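Local coordinates for protein dihydroorotase (Saccharomyces cerevisiae S288C, PDB 6L0A) that catalyses the zinc-dependent interconversion of N-carbamoyl-L-aspartate and (S)-dihydroorotate, the third step of de novo pyrimidine biosynthesis, at residues Asn131-Leu136 against Asn173-Leu178; Pro122-Met127 against Asn169-Leu174; Ile284-Gln289 against Asp353-Ser358; Ile5-Thr10 against Ala325-Lys330. All coordinates share one frame; numbering follows the deposited sequence.

The four contacts fall into two pairs on opposite sides of the chain's centre, one in the barrel wall and one at the antiparallel sheet. Interaction 1 pairs two strands of the catalytic barrel, with the side chain of N135 about 9 Å from a zinc ion and about 10 Å from the bound malate. Interaction 2 lies directly outside it, centre to centre about 8 Å away; the two share N173 and L174. Interactions 3 and 4, with centres about 11 Å apart, join through neighbouring strands of the antiparallel sheet, S358 N lying 2.8 Å from F328 O, a probable hydrogen bond. The centre of interaction 3 is about 30 Å from that of interaction 1. Interaction 4 lies away from the annotated sites.

Interaction 1: residues Asn131-Leu136 against Asn173-Leu178; sequences NLVLNL and NLKIIL
The carboxamide of N131 turns OD1 to the lysine chain of K175, whose CE stands 3.3 Å from that oxygen. The side chain of N135 runs beside that of I177 in the same direction, with ND2 3.9 Å from I177 CD1. Its polar atoms find partners outside the pair, OD1 at Y39 and ND2 at E179 and Y312, while K175 NZ forms a salt bridge with E313. Strands 133-136 and 175-178 are parallel neighbours in the TIM barrel, joined through helix 156-170 as a beta-alpha-beta unit. L134 N donates to K175 O (2.8 Å, nearly straight), I177 N to L134 O, and L136 N to I177 O. On the face that carries N135, V133 CG1, anti to the backbone N (chi1 173°), rests 3.8 Å from I177 CD1, and V133 CG2 lies 4.0 Å from K175 CB. An alanine at V133 would probably open a gap beside I177 CD1 and the base of the K175 chain. On the other face L136 CD1 meets I176 CG2 at 3.6 Å, and both residues also touch L164 of helix 156-170.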
loop_
_atom_site.group_PDB
_atom_site.type_symbol
_atom_site.label_atom_id
_atom_site.label_comp_id
_atom_site.label_asym_id
_atom_site.label_seq_id
_atom_site.Cartn_x
_atom_site.Cartn_y
_atom_site.Cartn_z
ATOM N N ASN C 131 18.770 -20.669 -27.235
ATOM C CA ASN C 131 17.493 -20.042 -27.573
ATOM C C ASN C 131 16.481 -20.184 -26.434
ATOM O O ASN C 131 15.292 -20.417 -26.663
ATOM C CB ASN C 131 16.919 -20.594 -28.882
ATOM C CG ASN C 131 15.897 -19.649 -29.515
ATOM O OD1 ASN C 131 15.853 -18.455 -29.194
ATOM N ND2 ASN C 131 15.065 -20.182 -30.411
ATOM N N LEU C 132 16.958 -20.042 -25.202
ATOM C CA LEU C 132 16.107 -20.041 -24.021
ATOM C C LEU C 132 15.704 -18.609 -23.682
ATOM O O LEU C 132 16.401 -17.650 -24.021
ATOM C CB LEU C 132 16.826 -20.675 -22.830
ATOM C CG LEU C 132 17.211 -22.162 -22.874
ATOM C CD1 LEU C 132 18.074 -22.528 -21.682
ATOM C CD2 LEU C 132 15.955 -23.052 -22.905
ATOM N N VAL C 133 14.563 -18.471 -22.992
ATOM C CA VAL C 133 14.013 -17.156 -22.661
ATOM C C VAL C 133 14.525 -16.747 -21.289
ATOM O O VAL C 133 14.548 -17.561 -20.368
ATOM C CB VAL C 133 12.472 -17.188 -22.689
ATOM C CG1 VAL C 133 11.899 -15.868 -22.165
ATOM C CG2 VAL C 133 11.963 -17.504 -24.097
ATOM N N LEU C 134 14.955 -15.496 -21.144
ATOM C CA LEU C 134 15.338 -14.974 -19.836
ATOM C C LEU C 134 14.165 -14.145 -19.321
ATOM O O LEU C 134 13.838 -13.111 -19.903
ATOM C CB LEU C 134 16.614 -14.137 -19.921
ATOM C CG LEU C 134 16.981 -13.380 -18.642
ATOM C CD1 LEU C 134 17.277 -14.354 -17.498
ATOM C CD2 LEU C 134 18.165 -12.435 -18.888
ATOM N N ASN C 135 13.526 -14.614 -18.245
ATOM C CA ASN C 135 12.386 -13.938 -17.634
ATOM C C ASN C 135 12.879 -13.086 -16.476
ATOM O O ASN C 135 13.530 -13.597 -15.570
ATOM C CB ASN C 135 11.369 -14.949 -17.115
ATOM C CG ASN C 135 11.044 -16.022 -18.129
ATOM O OD1 ASN C 135 11.628 -17.105 -18.111
ATOM N ND2 ASN C 135 10.083 -15.741 -18.988
ATOM N N LEU C 136 12.533 -11.806 -16.484
ATOM C CA LEU C 136 13.007 -10.880 -15.471
ATOM C C LEU C 136 11.833 -10.394 -14.629
ATOM O O LEU C 136 10.861 -9.868 -15.172
ATOM C CB LEU C 136 13.712 -9.693 -16.122
ATOM C CG LEU C 136 14.934 -10.031 -16.979
ATOM C CD1 LEU C 136 15.435 -8.783 -17.667
ATOM C CD2 LEU C 136 16.024 -10.661 -16.108
ATOM N N ASN C 173 20.786 -11.409 -29.108
ATOM C CA ASN C 173 19.996 -12.502 -29.661
ATOM C C ASN C 173 19.174 -13.229 -28.609
ATOM O O ASN C 173 18.408 -14.138 -28.956
ATOM C CB ASN C 173 20.900 -13.506 -30.382
ATOM C CG ASN C 173 21.578 -12.904 -31.597
ATOM O OD1 ASN C 173 20.961 -12.163 -32.365
ATOM N ND2 ASN C 173 22.859 -13.215 -31.774
ATOM N N LEU C 174 19.304 -12.845 -27.342
ATOM C CA LEU C 174 18.593 -13.508 -26.254
ATOM C C LEU C 174 17.158 -12.999 -26.173
ATOM O O LEU C 174 16.922 -11.790 -26.134
ATOM C CB LEU C 174 19.332 -13.258 -24.937
ATOM C CG LEU C 174 18.763 -13.782 -23.618
ATOM C CD1 LEU C 174 18.679 -15.296 -23.659
ATOM C CD2 LEU C 174 19.609 -13.315 -22.432
ATOM N N LYS C 175 16.196 -13.921 -26.147
ATOM C CA LYS C 175 14.819 -13.542 -25.862
ATOM C C LYS C 175 14.699 -13.174 -24.387
ATOM O O LYS C 175 15.084 -13.953 -23.508
ATOM C CB LYS C 175 13.868 -14.689 -26.216
ATOM C CG LYS C 175 13.658 -14.867 -27.718
ATOM C CD LYS C 175 12.543 -15.862 -28.034
ATOM C CE LYS C 175 13.030 -17.310 -28.010
ATOM N NZ LYS C 175 11.963 -18.280 -28.431
ATOM N N ILE C 176 14.204 -11.969 -24.114
ATOM C CA ILE C 176 14.082 -11.460 -22.752
ATOM C C ILE C 176 12.660 -10.961 -22.555
ATOM O O ILE C 176 12.109 -10.267 -23.417
ATOM C CB ILE C 176 15.088 -10.327 -22.469
ATOM C CG1 ILE C 176 16.529 -10.800 -22.625
ATOM C CG2 ILE C 176 14.891 -9.756 -21.062
ATOM C CD1 ILE C 176 17.533 -9.654 -22.539
ATOM N N ILE C 177 12.066 -11.296 -21.418
ATOM C CA ILE C 177 10.740 -10.800 -21.086
ATOM C C ILE C 177 10.818 -9.986 -19.809
ATOM O O ILE C 177 11.306 -10.470 -18.781
ATOM C CB ILE C 177 9.712 -11.932 -20.924
ATOM C CG1 ILE C 177 9.603 -12.755 -22.209
ATOM C CG2 ILE C 177 8.343 -11.332 -20.563
ATOM C CD1 ILE C 177 8.639 -13.916 -22.100
ATOM N N LEU C 178 10.323 -8.760 -19.871
ATOM C CA LEU C 178 10.053 -7.989 -18.663
ATOM C C LEU C 178 8.690 -8.446 -18.156
ATOM O O LEU C 178 7.653 -8.039 -18.677
ATOM C CB LEU C 178 10.088 -6.495 -18.963
ATOM C CG LEU C 178 9.985 -5.551 -17.755
ATOM C CD1 LEU C 178 11.082 -5.797 -16.720
ATOM C CD2 LEU C 178 9.991 -4.100 -18.211
HETATM O O HOH W 1 16.680 -16.745 -26.597
HETATM O O HOH W 2 11.897 -20.888 -26.945
#

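Interaction 2: residues Pro122-Met127 against Asn169-Leu174; sequences PIFKAM and NDFPNL
F124 and F171 meet as an offset edge-to-face pair, their planes turned 85° apart and their centroids separated by 5.7 Å. The edge of the F124 ring is directed at the face of F171, and F124 CD2 comes within 3.9 Å of F171 CE1. F124 CB does the closer touching: it sits over the F171 face, 3.6 Å from the centroid, as a CH-pi contact displaced toward the rim. K125 reaches the same ring at its edge. Although its CB points away, the chain bends at chi2 (40°) and chi3 (61°), which brings CE to 3.4 Å from F171 CE2. Helix 121-130 thus packs against the turn that follows helix 156-170, among the outer elements of the TIM barrel; this type I turn, F171 to L174, leads into strand 175-178. L174 N closes that turn on F171 O. Further along the first helix, M127 CB lies 4.0 Å from L174 CD1. Y121 adds a second edge-to-face partner to F171, and Q128 OE1 bonds to N173 N.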
loop_
_atom_site.group_PDB
_atom_site.type_symbol
_atom_site.label_atom_id
_atom_site.label_comp_id
_atom_site.label_asym_id
_atom_site.label_seq_id
_atom_site.Cartn_x
_atom_site.Cartn_y
_atom_site.Cartn_z
ATOM N N PRO C 122 28.060 -15.737 -17.890
ATOM C CA PRO C 122 28.217 -17.080 -18.486
ATOM C C PRO C 122 26.903 -17.844 -18.624
ATOM O O PRO C 122 26.720 -18.573 -19.609
ATOM C CB PRO C 122 29.186 -17.771 -17.523
ATOM C CG PRO C 122 30.004 -16.655 -16.976
ATOM C CD PRO C 122 29.019 -15.521 -16.790
ATOM N N ILE C 123 25.981 -17.688 -17.668
ATOM C CA ILE C 123 24.657 -18.298 -17.801
ATOM C C ILE C 123 23.921 -17.713 -18.998
ATOM O O ILE C 123 23.367 -18.443 -19.828
ATOM C CB ILE C 123 23.844 -18.113 -16.508
ATOM C CG1 ILE C 123 24.580 -18.691 -15.292
ATOM C CG2 ILE C 123 22.435 -18.734 -16.668
ATOM C CD1 ILE C 123 24.755 -20.195 -15.335
ATOM N N PHE C 124 23.883 -16.379 -19.097
ATOM C CA PHE C 124 23.150 -15.743 -20.190
ATOM C C PHE C 124 23.740 -16.105 -21.549
ATOM O O PHE C 124 22.999 -16.246 -22.533
ATOM C CB PHE C 124 23.138 -14.221 -20.014
ATOM C CG PHE C 124 22.535 -13.760 -18.717
ATOM C CD1 PHE C 124 21.569 -14.520 -18.073
ATOM C CD2 PHE C 124 22.935 -12.569 -18.136
ATOM C CE1 PHE C 124 21.003 -14.092 -16.877
ATOM C CE2 PHE C 124 22.378 -12.138 -16.919
ATOM C CZ PHE C 124 21.412 -12.899 -16.299
ATOM N N LYS C 125 25.065 -16.263 -21.625
ATOM C CA LYS C 125 25.669 -16.699 -22.879
ATOM C C LYS C 125 25.188 -18.092 -23.259
ATOM O O LYS C 125 24.850 -18.346 -24.422
ATOM C CB LYS C 125 27.199 -16.657 -22.769
ATOM C CG LYS C 125 27.968 -16.723 -24.107
ATOM C CD LYS C 125 27.323 -15.895 -25.242
ATOM C CE LYS C 125 27.216 -14.386 -24.957
ATOM N NZ LYS C 125 28.506 -13.641 -24.822
ATOM N N ALA C 126 25.122 -19.003 -22.284
ATOM C CA ALA C 126 24.618 -20.348 -22.560
ATOM C C ALA C 126 23.144 -20.313 -22.954
ATOM O O ALA C 126 22.733 -20.971 -23.918
ATOM C CB ALA C 126 24.839 -21.248 -21.342
ATOM N N MET C 127 22.333 -19.533 -22.231
ATOM C CA MET C 127 20.930 -19.387 -22.614
ATOM C C MET C 127 20.791 -18.872 -24.039
ATOM O O MET C 127 19.939 -19.350 -24.801
ATOM C CB MET C 127 20.216 -18.440 -21.648
ATOM C CG MET C 127 20.075 -19.005 -20.257
ATOM S SD MET C 127 19.342 -17.795 -19.142
ATOM C CE MET C 127 17.706 -17.703 -19.883
ATOM N N ASN C 169 21.322 -5.074 -24.761
ATOM C CA ASN C 169 22.481 -4.674 -25.555
ATOM C C ASN C 169 23.570 -5.744 -25.530
ATOM O O ASN C 169 24.122 -6.105 -26.577
ATOM C CB ASN C 169 23.023 -3.341 -25.040
ATOM C CG ASN C 169 24.017 -2.713 -25.997
ATOM O OD1 ASN C 169 23.662 -2.300 -27.103
ATOM N ND2 ASN C 169 25.277 -2.654 -25.582
ATOM N N ASP C 170 23.889 -6.274 -24.340
ATOM C CA ASP C 170 25.000 -7.215 -24.189
ATOM C C ASP C 170 24.684 -8.612 -24.706
ATOM O O ASP C 170 25.615 -9.394 -24.940
ATOM C CB ASP C 170 25.417 -7.319 -22.724
ATOM C CG ASP C 170 26.138 -6.093 -22.244
ATOM O OD1 ASP C 170 26.352 -5.184 -23.074
ATOM O OD2 ASP C 170 26.479 -6.032 -21.042
ATOM N N PHE C 171 23.408 -8.956 -24.871
ATOM C CA PHE C 171 23.002 -10.267 -25.377
ATOM C C PHE C 171 21.906 -10.060 -26.411
ATOM O O PHE C 171 20.738 -10.387 -26.172
ATOM C CB PHE C 171 22.534 -11.185 -24.245
ATOM C CG PHE C 171 23.601 -11.491 -23.233
ATOM C CD1 PHE C 171 23.743 -10.710 -22.103
ATOM C CD2 PHE C 171 24.474 -12.556 -23.424
ATOM C CE1 PHE C 171 24.728 -10.983 -21.171
ATOM C CE2 PHE C 171 25.467 -12.838 -22.494
ATOM C CZ PHE C 171 25.591 -12.055 -21.363
ATOM N N PRO C 172 22.260 -9.541 -27.593
ATOM C CA PRO C 172 21.231 -9.054 -28.531
ATOM C C PRO C 172 20.376 -10.145 -29.162
ATOM O O PRO C 172 19.316 -9.823 -29.713
ATOM C CB PRO C 172 22.057 -8.316 -29.593
ATOM C CG PRO C 172 23.372 -9.027 -29.579
ATOM C CD PRO C 172 23.622 -9.390 -28.138
ATOM N N ASN C 173 20.786 -11.409 -29.108
ATOM C CA ASN C 173 19.996 -12.502 -29.661
ATOM C C ASN C 173 19.174 -13.229 -28.609
ATOM O O ASN C 173 18.408 -14.138 -28.956
ATOM C CB ASN C 173 20.900 -13.506 -30.382
ATOM C CG ASN C 173 21.578 -12.904 -31.597
ATOM O OD1 ASN C 173 20.961 -12.163 -32.365
ATOM N ND2 ASN C 173 22.859 -13.215 -31.774
ATOM N N LEU C 174 19.304 -12.845 -27.342
ATOM C CA LEU C 174 18.593 -13.508 -26.254
ATOM C C LEU C 174 17.158 -12.999 -26.173
ATOM O O LEU C 174 16.922 -11.790 -26.134
ATOM C CB LEU C 174 19.332 -13.258 -24.937
ATOM C CG LEU C 174 18.763 -13.782 -23.618
ATOM C CD1 LEU C 174 18.679 -15.296 -23.659
ATOM C CD2 LEU C 174 19.609 -13.315 -22.432
#

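Interaction 3: residues Ile284-Gln289 against Asp353-Ser358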
loop_
_atom_site.group_PDB
_atom_site.type_symbol
_atom_site.label_atom_id
_atom_site.label_comp_id
_atom_site.label_asym_id
_atom_site.label_seq_id
_atom_site.Cartn_x
_atom_site.Cartn_y
_atom_site.Cartn_z
ATOM N N ILE C 284 -8.951 -16.220 -18.193
ATOM C CA ILE C 284 -9.346 -15.636 -19.470
ATOM C C ILE C 284 -10.590 -14.760 -19.317
ATOM O O ILE C 284 -10.623 -13.661 -19.891
ATOM C CB ILE C 284 -9.546 -16.724 -20.540
ATOM C CG1 ILE C 284 -8.235 -17.490 -20.743
ATOM C CG2 ILE C 284 -9.970 -16.080 -21.852
ATOM C CD1 ILE C 284 -7.114 -16.625 -21.304
ATOM N N PRO C 285 -11.628 -15.181 -18.578
ATOM C CA PRO C 285 -12.750 -14.253 -18.315
ATOM C C PRO C 285 -12.342 -12.893 -17.747
ATOM O O PRO C 285 -12.956 -11.886 -18.129
ATOM C CB PRO C 285 -13.622 -15.040 -17.331
ATOM C CG PRO C 285 -13.366 -16.473 -17.673
ATOM C CD PRO C 285 -11.910 -16.535 -18.056
ATOM N N TYR C 286 -11.332 -12.818 -16.862
ATOM C CA TYR C 286 -10.863 -11.512 -16.387
ATOM C C TYR C 286 -10.386 -10.655 -17.548
ATOM O O TYR C 286 -10.727 -9.470 -17.656
ATOM C CB TYR C 286 -9.708 -11.659 -15.382
ATOM C CG TYR C 286 -10.012 -12.282 -14.042
ATOM C CD1 TYR C 286 -11.021 -11.780 -13.222
ATOM C CD2 TYR C 286 -9.257 -13.347 -13.577
ATOM C CE1 TYR C 286 -11.279 -12.349 -11.993
ATOM C CE2 TYR C 286 -9.498 -13.922 -12.347
ATOM C CZ TYR C 286 -10.518 -13.417 -11.557
ATOM O OH TYR C 286 -10.753 -13.995 -10.347
ATOM N N ILE C 287 -9.543 -11.229 -18.407
ATOM C CA ILE C 287 -8.981 -10.468 -19.513
ATOM C C ILE C 287 -10.081 -10.049 -20.485
ATOM O O ILE C 287 -10.067 -8.937 -21.028
ATOM C CB ILE C 287 -7.887 -11.296 -20.208
ATOM C CG1 ILE C 287 -6.775 -11.640 -19.207
ATOM C CG2 ILE C 287 -7.333 -10.537 -21.387
ATOM C CD1 ILE C 287 -6.049 -10.413 -18.677
ATOM N N ALA C 288 -11.040 -10.942 -20.724
ATOM C CA ALA C 288 -12.145 -10.629 -21.621
ATOM C C ALA C 288 -12.935 -9.434 -21.110
ATOM O O ALA C 288 -13.402 -8.602 -21.898
ATOM C CB ALA C 288 -13.047 -11.849 -21.774
ATOM N N GLN C 289 -13.069 -9.314 -19.789
ATOM C CA GLN C 289 -13.739 -8.150 -19.219
ATOM C C GLN C 289 -13.077 -6.861 -19.683
ATOM O O GLN C 289 -13.756 -5.902 -20.079
ATOM C CB GLN C 289 -13.733 -8.245 -17.692
ATOM C CG GLN C 289 -14.764 -7.351 -17.008
ATOM C CD GLN C 289 -16.172 -7.667 -17.461
ATOM O OE1 GLN C 289 -16.578 -8.833 -17.498
ATOM N NE2 GLN C 289 -16.931 -6.629 -17.810
ATOM N N ASP C 353 -17.475 -10.396 -7.648
ATOM C CA ASP C 353 -17.836 -9.515 -8.746
ATOM C C ASP C 353 -18.494 -10.291 -9.884
ATOM O O ASP C 353 -18.478 -11.523 -9.930
ATOM C CB ASP C 353 -16.611 -8.779 -9.281
ATOM C CG ASP C 353 -16.102 -7.721 -8.329
ATOM O OD1 ASP C 353 -16.747 -7.497 -7.280
ATOM O OD2 ASP C 353 -15.058 -7.111 -8.640
ATOM N N LYS C 354 -19.059 -9.534 -10.823
ATOM C CA LYS C 354 -19.627 -10.077 -12.049
ATOM C C LYS C 354 -18.595 -10.072 -13.167
ATOM O O LYS C 354 -17.792 -9.142 -13.278
ATOM C CB LYS C 354 -20.837 -9.254 -12.496
ATOM C CG LYS C 354 -22.158 -9.640 -11.877
ATOM C CD LYS C 354 -23.274 -8.783 -12.460
ATOM C CE LYS C 354 -24.090 -8.117 -11.364
ATOM N NZ LYS C 354 -23.341 -7.006 -10.709
ATOM N N LEU C 355 -18.640 -11.109 -14.004
ATOM C CA LEU C 355 -17.869 -11.186 -15.239
ATOM C C LEU C 355 -18.833 -11.439 -16.389
ATOM O O LEU C 355 -19.724 -12.284 -16.274
ATOM C CB LEU C 355 -16.814 -12.297 -15.168
ATOM C CG LEU C 355 -15.646 -12.085 -14.198
ATOM C CD1 LEU C 355 -14.708 -13.271 -14.236
ATOM C CD2 LEU C 355 -14.912 -10.816 -14.562
ATOM N N SER C 356 -18.660 -10.706 -17.490
ATOM C CA SER C 356 -19.590 -10.805 -18.613
ATOM C C SER C 356 -19.410 -12.080 -19.431
ATOM O O SER C 356 -20.327 -12.459 -20.172
ATOM C CB SER C 356 -19.434 -9.590 -19.537
ATOM O OG SER C 356 -20.033 -8.429 -18.981
ATOM N N TRP C 357 -18.263 -12.748 -19.320
ATOM C CA TRP C 357 -17.932 -13.886 -20.165
ATOM C C TRP C 357 -17.616 -15.122 -19.335
ATOM O O TRP C 357 -17.238 -15.040 -18.165
ATOM C CB TRP C 357 -16.735 -13.573 -21.058
ATOM C CG TRP C 357 -16.960 -12.440 -21.971
ATOM C CD1 TRP C 357 -16.797 -11.121 -21.689
ATOM C CD2 TRP C 357 -17.387 -12.516 -23.332
ATOM N NE1 TRP C 357 -17.091 -10.364 -22.794
ATOM C CE2 TRP C 357 -17.457 -11.198 -23.818
ATOM C CE3 TRP C 357 -17.716 -13.573 -24.188
ATOM C CZ2 TRP C 357 -17.851 -10.905 -25.124
ATOM C CZ3 TRP C 357 -18.102 -13.280 -25.485
ATOM C CH2 TRP C 357 -18.162 -11.960 -25.941
ATOM N N SER C 358 -17.770 -16.278 -19.976
ATOM C CA SER C 358 -17.399 -17.571 -19.421
ATOM C C SER C 358 -16.527 -18.280 -20.452
ATOM O O SER C 358 -16.411 -17.835 -21.596
ATOM C CB SER C 358 -18.635 -18.415 -19.072
ATOM O OG SER C 358 -19.571 -17.659 -18.313
HETATM O O HOH W 3 -15.682 -11.257 -18.656
#
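Q289 reaches S356 through two torsions: CG is anti to the backbone N (chi1 -161°), and a bend at chi2 (59°) brings the carboxamide carbon CD round to the S356 side. OE1 then accepts S356 N at 2.8 Å, the N-H almost straight (173°) and the donor lying in the carbonyl plane. The same oxygen takes a hydrogen from a water 2.8 Å away, which also donates to P285 O and accepts a weak bond from W357 N. NE2 turns outside the contact, to E293. A leucine in place of Q289 would probably leave S356 N without this acceptor and deprive the water of one of its anchors.

Around this polar group the remaining contacts are mainly between hydrocarbon groups. L355 CD1 lies 3.7 Å from P285 CB and 4.1 Å from Y286 CD1, while Y286 OH bonds to the carbonyl oxygen of F349. A288 CB approaches the indole of W357 obliquely, 3.8 Å from CD1. Helix 283-293 is joined in this way to the antiparallel sheet, at the place where strand 354-362 is interrupted. No salt bridge crosses between the two segments; the polar link rests on a neutral amide oxygen that accepts both a backbone N-H and a water hydrogen, and only that water's weak bond extends the link to W357 N.

Interaction 4: residues Ile5-Thr10 against Ala325-Lys330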
loop_
_atom_site.group_PDB
_atom_site.type_symbol
_atom_site.label_atom_id
_atom_site.label_comp_id
_atom_site.label_asym_id
_atom_site.label_seq_id
_atom_site.Cartn_x
_atom_site.Cartn_y
_atom_site.Cartn_z
ATOM N N ILE C 5 -16.369 -16.395 -28.875
ATOM C CA ILE C 5 -15.084 -16.091 -29.492
ATOM C C ILE C 5 -14.196 -17.320 -29.367
ATOM O O ILE C 5 -14.039 -17.872 -28.271
ATOM C CB ILE C 5 -14.399 -14.864 -28.857
ATOM C CG1 ILE C 5 -15.329 -13.645 -28.887
ATOM C CG2 ILE C 5 -13.090 -14.568 -29.568
ATOM C CD1 ILE C 5 -14.656 -12.355 -28.449
ATOM N N ASP C 6 -13.646 -17.763 -30.489
ATOM C CA ASP C 6 -12.784 -18.934 -30.538
ATOM C C ASP C 6 -11.366 -18.445 -30.294
ATOM O O ASP C 6 -10.741 -17.847 -31.176
ATOM C CB ASP C 6 -12.916 -19.645 -31.886
ATOM C CG ASP C 6 -12.204 -20.988 -31.922
ATOM O OD1 ASP C 6 -11.192 -21.169 -31.205
ATOM O OD2 ASP C 6 -12.658 -21.867 -32.687
ATOM N N LEU C 7 -10.864 -18.682 -29.088
ATOM C CA LEU C 7 -9.531 -18.223 -28.723
ATOM C C LEU C 7 -8.451 -19.258 -29.014
ATOM O O LEU C 7 -7.259 -18.952 -28.872
ATOM C CB LEU C 7 -9.504 -17.829 -27.243
ATOM C CG LEU C 7 -10.377 -16.613 -26.902
ATOM C CD1 LEU C 7 -10.417 -16.360 -25.401
ATOM C CD2 LEU C 7 -9.896 -15.373 -27.638
ATOM N N GLY C 8 -8.833 -20.471 -29.408
ATOM C CA GLY C 8 -7.839 -21.455 -29.805
ATOM C C GLY C 8 -7.006 -21.947 -28.637
ATOM O O GLY C 8 -7.517 -22.253 -27.548
ATOM N N LEU C 9 -5.698 -22.059 -28.878
ATOM C CA LEU C 9 -4.761 -22.563 -27.872
ATOM C C LEU C 9 -4.266 -21.364 -27.071
ATOM O O LEU C 9 -3.307 -20.695 -27.440
ATOM C CB LEU C 9 -3.611 -23.316 -28.529
ATOM C CG LEU C 9 -4.036 -24.429 -29.484
ATOM C CD1 LEU C 9 -2.845 -24.977 -30.251
ATOM C CD2 LEU C 9 -4.759 -25.531 -28.719
ATOM N N THR C 10 -4.947 -21.086 -25.971
ATOM C CA THR C 10 -4.613 -19.963 -25.107
ATOM C C THR C 10 -3.362 -20.266 -24.285
ATOM O O THR C 10 -3.122 -21.410 -23.890
ATOM C CB THR C 10 -5.776 -19.683 -24.162
ATOM O OG1 THR C 10 -6.197 -20.919 -23.581
ATOM C CG2 THR C 10 -6.949 -19.067 -24.915
ATOM N N ALA C 325 -10.079 -23.081 -26.671
ATOM C CA ALA C 325 -10.781 -22.365 -25.616
ATOM C C ALA C 325 -11.825 -21.458 -26.258
ATOM O O ALA C 325 -11.490 -20.591 -27.070
ATOM C CB ALA C 325 -9.800 -21.571 -24.745
ATOM N N ILE C 326 -13.086 -21.665 -25.902
ATOM C CA ILE C 326 -14.199 -20.907 -26.467
ATOM C C ILE C 326 -14.718 -19.955 -25.399
ATOM O O ILE C 326 -15.217 -20.390 -24.352
ATOM C CB ILE C 326 -15.320 -21.830 -26.972
ATOM C CG1 ILE C 326 -14.754 -22.891 -27.928
ATOM C CG2 ILE C 326 -16.414 -21.011 -27.645
ATOM C CD1 ILE C 326 -14.132 -22.316 -29.183
ATOM N N LEU C 327 -14.600 -18.662 -25.656
ATOM C CA LEU C 327 -15.181 -17.664 -24.771
ATOM C C LEU C 327 -16.634 -17.441 -25.174
ATOM O O LEU C 327 -16.915 -17.167 -26.344
ATOM C CB LEU C 327 -14.395 -16.361 -24.858
ATOM C CG LEU C 327 -14.588 -15.339 -23.744
ATOM C CD1 LEU C 327 -13.712 -15.684 -22.549
ATOM C CD2 LEU C 327 -14.261 -13.969 -24.284
ATOM N N PHE C 328 -17.556 -17.562 -24.221
ATOM C CA PHE C 328 -18.964 -17.335 -24.536
ATOM C C PHE C 328 -19.610 -16.421 -23.504
ATOM O O PHE C 328 -19.291 -16.486 -22.311
ATOM C CB PHE C 328 -19.744 -18.659 -24.664
ATOM C CG PHE C 328 -19.797 -19.485 -23.408
ATOM C CD1 PHE C 328 -18.692 -20.200 -22.979
ATOM C CD2 PHE C 328 -20.971 -19.584 -22.682
ATOM C CE1 PHE C 328 -18.748 -20.974 -21.832
ATOM C CE2 PHE C 328 -21.028 -20.355 -21.536
ATOM C CZ PHE C 328 -19.919 -21.052 -21.114
ATOM N N LYS C 329 -20.530 -15.578 -23.986
ATOM C CA LYS C 329 -21.057 -14.424 -23.252
ATOM C C LYS C 329 -22.150 -14.865 -22.275
ATOM O O LYS C 329 -23.334 -14.548 -22.413
ATOM C CB LYS C 329 -21.566 -13.380 -24.241
ATOM C CG LYS C 329 -22.047 -12.052 -23.647
ATOM C CD LYS C 329 -20.904 -11.183 -23.160
ATOM C CE LYS C 329 -21.393 -9.781 -22.780
ATOM N NZ LYS C 329 -21.507 -8.869 -23.950
ATOM N N LYS C 330 -21.729 -15.626 -21.266
ATOM C CA LYS C 330 -22.588 -16.026 -20.156
ATOM C C LYS C 330 -22.061 -15.354 -18.892
ATOM O O LYS C 330 -20.971 -15.685 -18.411
ATOM C CB LYS C 330 -22.627 -17.543 -19.992
ATOM C CG LYS C 330 -23.193 -18.004 -18.651
ATOM C CD LYS C 330 -24.716 -18.070 -18.657
ATOM C CE LYS C 330 -25.287 -18.087 -17.238
ATOM N NZ LYS C 330 -25.812 -16.750 -16.822
#
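I5 and L327 form the hydrogen-bonded pair that opens this antiparallel ladder, which at its other end is interrupted by a classic beta bulge: L7 and G8 both face A325. Within the pair, I5 N donates to L327 O at 2.7 Å and L327 N returns the bond to I5 O at 2.8 Å. D6 and I326 follow as a non-hydrogen-bonded pair, I326 CA lying 3.5 Å from I5 O in a CA-H...O contact. At the bulge the two bonds of A325 go to different residues. A325 O accepts L7 N, and A325 N donates to G8 O, both at 2.8 Å. The positive phi of G8 (69°), at the second bulge residue, is one that glycine readily adopts, and its N makes a weak bond back to D6 OD1.

The D6 side chain also has an apolar neighbour: with CG anti to the backbone N (chi1 -171°), it brings that carbon to 3.6 Å from I326 CD1. Strand 4-8 is an edge strand of the sheet within this chain, and strand 324-328 has strand 354-362 on its other side, where I326 pairs with R360 and F328 with S358. T10 has its hydroxyl occupied outside the two segments, bonded to the carbonyl oxygen of G34. Its methyl CG2 lies 3.8 Å from A325 CB.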